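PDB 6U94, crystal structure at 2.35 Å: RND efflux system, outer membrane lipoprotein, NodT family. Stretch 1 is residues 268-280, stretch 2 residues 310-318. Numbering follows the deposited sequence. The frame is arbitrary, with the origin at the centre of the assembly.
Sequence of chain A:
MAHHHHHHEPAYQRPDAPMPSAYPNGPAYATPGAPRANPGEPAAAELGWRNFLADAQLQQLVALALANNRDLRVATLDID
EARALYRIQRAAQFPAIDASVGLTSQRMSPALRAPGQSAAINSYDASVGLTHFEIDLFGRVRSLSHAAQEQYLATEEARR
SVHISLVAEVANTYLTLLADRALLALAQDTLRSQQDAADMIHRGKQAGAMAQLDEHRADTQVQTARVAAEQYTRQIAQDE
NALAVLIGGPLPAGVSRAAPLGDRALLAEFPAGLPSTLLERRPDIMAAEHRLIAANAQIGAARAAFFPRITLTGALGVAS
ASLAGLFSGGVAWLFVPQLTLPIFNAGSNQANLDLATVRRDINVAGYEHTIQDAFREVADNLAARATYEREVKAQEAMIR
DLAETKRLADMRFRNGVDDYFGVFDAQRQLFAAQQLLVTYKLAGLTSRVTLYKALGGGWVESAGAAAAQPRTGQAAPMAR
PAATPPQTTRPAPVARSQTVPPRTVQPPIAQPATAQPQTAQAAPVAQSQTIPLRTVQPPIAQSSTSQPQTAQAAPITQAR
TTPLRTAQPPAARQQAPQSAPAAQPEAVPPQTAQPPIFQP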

# COMPACT_ATOMS: atom_id res chain seq x y z
N ALA A 268 -0.48 1.58 13.27
CA ALA A 268 -1.47 2.27 14.06
C ALA A 268 -2.57 2.82 13.16
O ALA A 268 -2.32 3.19 12.01
CB ALA A 268 -0.83 3.40 14.87
N GLU A 269 -3.79 2.85 13.69
CA GLU A 269 -4.91 3.38 12.93
C GLU A 269 -4.81 4.90 12.84
O GLU A 269 -4.32 5.58 13.74
CB GLU A 269 -6.23 2.97 13.57
CG GLU A 269 -7.46 3.31 12.74
CD GLU A 269 -7.37 2.79 11.33
OE1 GLU A 269 -6.95 3.55 10.43
OE2 GLU A 269 -7.71 1.60 11.11
N PHE A 270 -5.28 5.44 11.72
CA PHE A 270 -5.28 6.88 11.52
C PHE A 270 -6.23 7.53 12.51
O PHE A 270 -7.38 7.07 12.66
CB PHE A 270 -5.67 7.23 10.09
CG PHE A 270 -4.66 6.78 9.07
CD1 PHE A 270 -3.50 7.51 8.86
CD2 PHE A 270 -4.88 5.64 8.32
CE1 PHE A 270 -2.57 7.10 7.92
CE2 PHE A 270 -3.96 5.23 7.38
CZ PHE A 270 -2.80 5.96 7.18
N PRO A 271 -5.81 8.59 13.21
CA PRO A 271 -6.71 9.25 14.16
C PRO A 271 -7.91 9.86 13.45
O PRO A 271 -7.88 10.16 12.25
CB PRO A 271 -5.83 10.33 14.80
CG PRO A 271 -4.42 9.90 14.52
CD PRO A 271 -4.47 9.19 13.21
N ALA A 272 -8.98 10.06 14.21
CA ALA A 272 -10.15 10.74 13.68
C ALA A 272 -9.90 12.24 13.62
O ALA A 272 -9.32 12.82 14.53
CB ALA A 272 -11.38 10.44 14.54
N GLY A 273 -10.34 12.86 12.52
CA GLY A 273 -10.29 14.30 12.41
C GLY A 273 -8.95 14.89 12.03
O GLY A 273 -8.59 15.96 12.52
N LEU A 274 -8.19 14.22 11.17
CA LEU A 274 -6.90 14.75 10.75
C LEU A 274 -7.10 16.04 9.95
O LEU A 274 -7.88 16.06 9.00
CB LEU A 274 -6.15 13.72 9.92
CG LEU A 274 -5.60 12.54 10.73
CD1 LEU A 274 -4.83 11.58 9.83
CD2 LEU A 274 -4.72 13.05 11.86
N PRO A 275 -6.41 17.12 10.31
CA PRO A 275 -6.60 18.38 9.59
C PRO A 275 -5.94 18.36 8.21
O PRO A 275 -4.88 17.75 8.01
CB PRO A 275 -5.93 19.42 10.50
CG PRO A 275 -4.93 18.64 11.29
CD PRO A 275 -5.54 17.28 11.49
N SER A 276 -6.59 19.03 7.26
CA SER A 276 -6.05 19.13 5.91
C SER A 276 -4.74 19.90 5.86
O SER A 276 -3.98 19.76 4.89
CB SER A 276 -7.08 19.79 4.99
OG SER A 276 -7.65 20.93 5.62
N THR A 277 -4.44 20.71 6.89
CA THR A 277 -3.18 21.43 6.92
C THR A 277 -1.98 20.49 6.98
O THR A 277 -0.85 20.93 6.73
CB THR A 277 -3.15 22.39 8.12
OG1 THR A 277 -3.41 21.66 9.32
CG2 THR A 277 -4.19 23.48 7.95
N LEU A 278 -2.20 19.21 7.31
CA LEU A 278 -1.13 18.23 7.22
C LEU A 278 -0.56 18.16 5.81
O LEU A 278 0.63 17.87 5.63
CB LEU A 278 -1.63 16.86 7.66
CG LEU A 278 -1.94 16.62 9.13
CD1 LEU A 278 -2.57 15.24 9.31
CD2 LEU A 278 -0.68 16.75 9.98
N LEU A 279 -1.40 18.40 4.80
CA LEU A 279 -0.95 18.33 3.41
C LEU A 279 0.02 19.45 3.05
O LEU A 279 0.62 19.40 1.97
CB LEU A 279 -2.16 18.36 2.47
CG LEU A 279 -3.21 17.28 2.72
CD1 LEU A 279 -4.21 17.19 1.57
CD2 LEU A 279 -2.56 15.93 2.95
N GLU A 280 0.18 20.46 3.91
CA GLU A 280 1.21 21.46 3.68
C GLU A 280 2.60 20.84 3.67
O GLU A 280 3.52 21.40 3.07
CB GLU A 280 1.13 22.56 4.74
CG GLU A 280 -0.13 23.41 4.68
CD GLU A 280 -0.36 24.21 5.94
OE1 GLU A 280 0.47 24.10 6.88
OE2 GLU A 280 -1.37 24.93 6.01
N ILE A 310 -10.48 21.58 5.98
CA ILE A 310 -11.45 20.57 6.40
C ILE A 310 -10.70 19.47 7.14
O ILE A 310 -9.48 19.36 7.06
CB ILE A 310 -12.22 19.95 5.22
CG1 ILE A 310 -11.24 19.32 4.23
CG2 ILE A 310 -13.12 20.98 4.54
CD1 ILE A 310 -11.87 18.45 3.17
N THR A 311 -11.46 18.65 7.86
CA THR A 311 -10.91 17.40 8.36
C THR A 311 -10.82 16.40 7.22
O THR A 311 -11.58 16.46 6.25
CB THR A 311 -11.76 16.83 9.50
OG1 THR A 311 -13.10 16.59 9.04
CG2 THR A 311 -11.79 17.79 10.68
N LEU A 312 -9.87 15.47 7.34
CA LEU A 312 -9.67 14.47 6.31
C LEU A 312 -10.22 13.10 6.67
O LEU A 312 -10.57 12.33 5.77
CB LEU A 312 -8.18 14.33 5.98
CG LEU A 312 -7.53 15.56 5.36
CD1 LEU A 312 -6.04 15.33 5.18
CD2 LEU A 312 -8.19 15.90 4.04
N THR A 313 -10.30 12.77 7.96
CA THR A 313 -10.71 11.44 8.39
C THR A 313 -11.84 11.54 9.40
O THR A 313 -11.98 12.54 10.12
CB THR A 313 -9.55 10.66 9.02
OG1 THR A 313 -9.00 11.40 10.12
CG2 THR A 313 -8.46 10.40 8.00
N GLY A 314 -12.65 10.49 9.44
CA GLY A 314 -13.68 10.34 10.45
C GLY A 314 -13.31 9.23 11.42
O GLY A 314 -12.13 8.96 11.65
N ALA A 315 -14.32 8.56 11.97
CA ALA A 315 -14.08 7.51 12.95
C ALA A 315 -13.32 6.35 12.31
O ALA A 315 -13.59 5.96 11.18
CB ALA A 315 -15.40 7.03 13.54
N LEU A 316 -12.37 5.80 13.07
CA LEU A 316 -11.57 4.64 12.64
C LEU A 316 -10.84 4.90 11.33
O LEU A 316 -10.60 3.98 10.55
CB LEU A 316 -12.41 3.37 12.54
CG LEU A 316 -13.05 2.86 13.83
CD1 LEU A 316 -14.45 3.43 14.02
CD2 LEU A 316 -13.07 1.33 13.85
N GLY A 317 -10.48 6.16 11.07
CA GLY A 317 -9.69 6.48 9.90
C GLY A 317 -10.40 6.29 8.58
O GLY A 317 -9.75 6.01 7.56
N VAL A 318 -11.73 6.41 8.56
CA VAL A 318 -12.47 6.43 7.31
C VAL A 318 -12.45 7.86 6.78
O VAL A 318 -12.08 8.79 7.50
CB VAL A 318 -13.91 5.91 7.47
CG1 VAL A 318 -13.92 4.51 8.09
CG2 VAL A 318 -14.74 6.88 8.29

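The two stretches run antiparallel, Phe270 lying beside Gly317 and Ser276 beside Ile310, and backbone groups do most of the joining. Pro275 and Thr311 form a single beta bridge, flanked by two main-chain hydrogen bonds: Leu312 N gives its proton to Leu274 O at 2.7 Å, and Ser276 N gives its own to Ile310 O at 2.9 Å. Proline suits the bridge position because it has no N-H to satisfy, and its CA-to-CB bond points away from the other stretch. Leu274 O also receives a CA-H...O contact from Thr311 CA at 3.4 Å.

Thr313 is the polar hub. Its OG1 donates to Pro271 O at 2.7 Å and accepts from Leu274 N at 3.1 Å, the latter nearly straight at 174°, so one hydroxyl serves as both donor and acceptor for a backbone that turns through Gly273. Gly273 N in turn donates to Thr313 O at 2.9 Å. With phi at 80°, Gly273 adopts a conformation that favours glycine. Next to it, Ala272 CA makes a CA-H...O contact with Gly314 O at 3.3 Å.

Ser276 points toward the other stretch, and its small side chain brings OG to 2.8 Å from Ile310 O, the same oxygen that its N engages. Beyond these polar links, Leu312 supplies the apolar side: its CB lies 4.5 Å from Leu274 CB, and its CD1 4.2 Å from Leu279 CD2, on the 3-10 segment.

At the other end, Glu269 OE1 accepts from Phe270 N at 2.8 Å, and both carboxylate oxygens are also satisfied elsewhere in the structure. Gly317 fits closely here: its positive phi favours glycine, and an ideal CB would stand 2.6 Å from Glu269 OE1, a clash, and 3.2 Å from Phe270 CB.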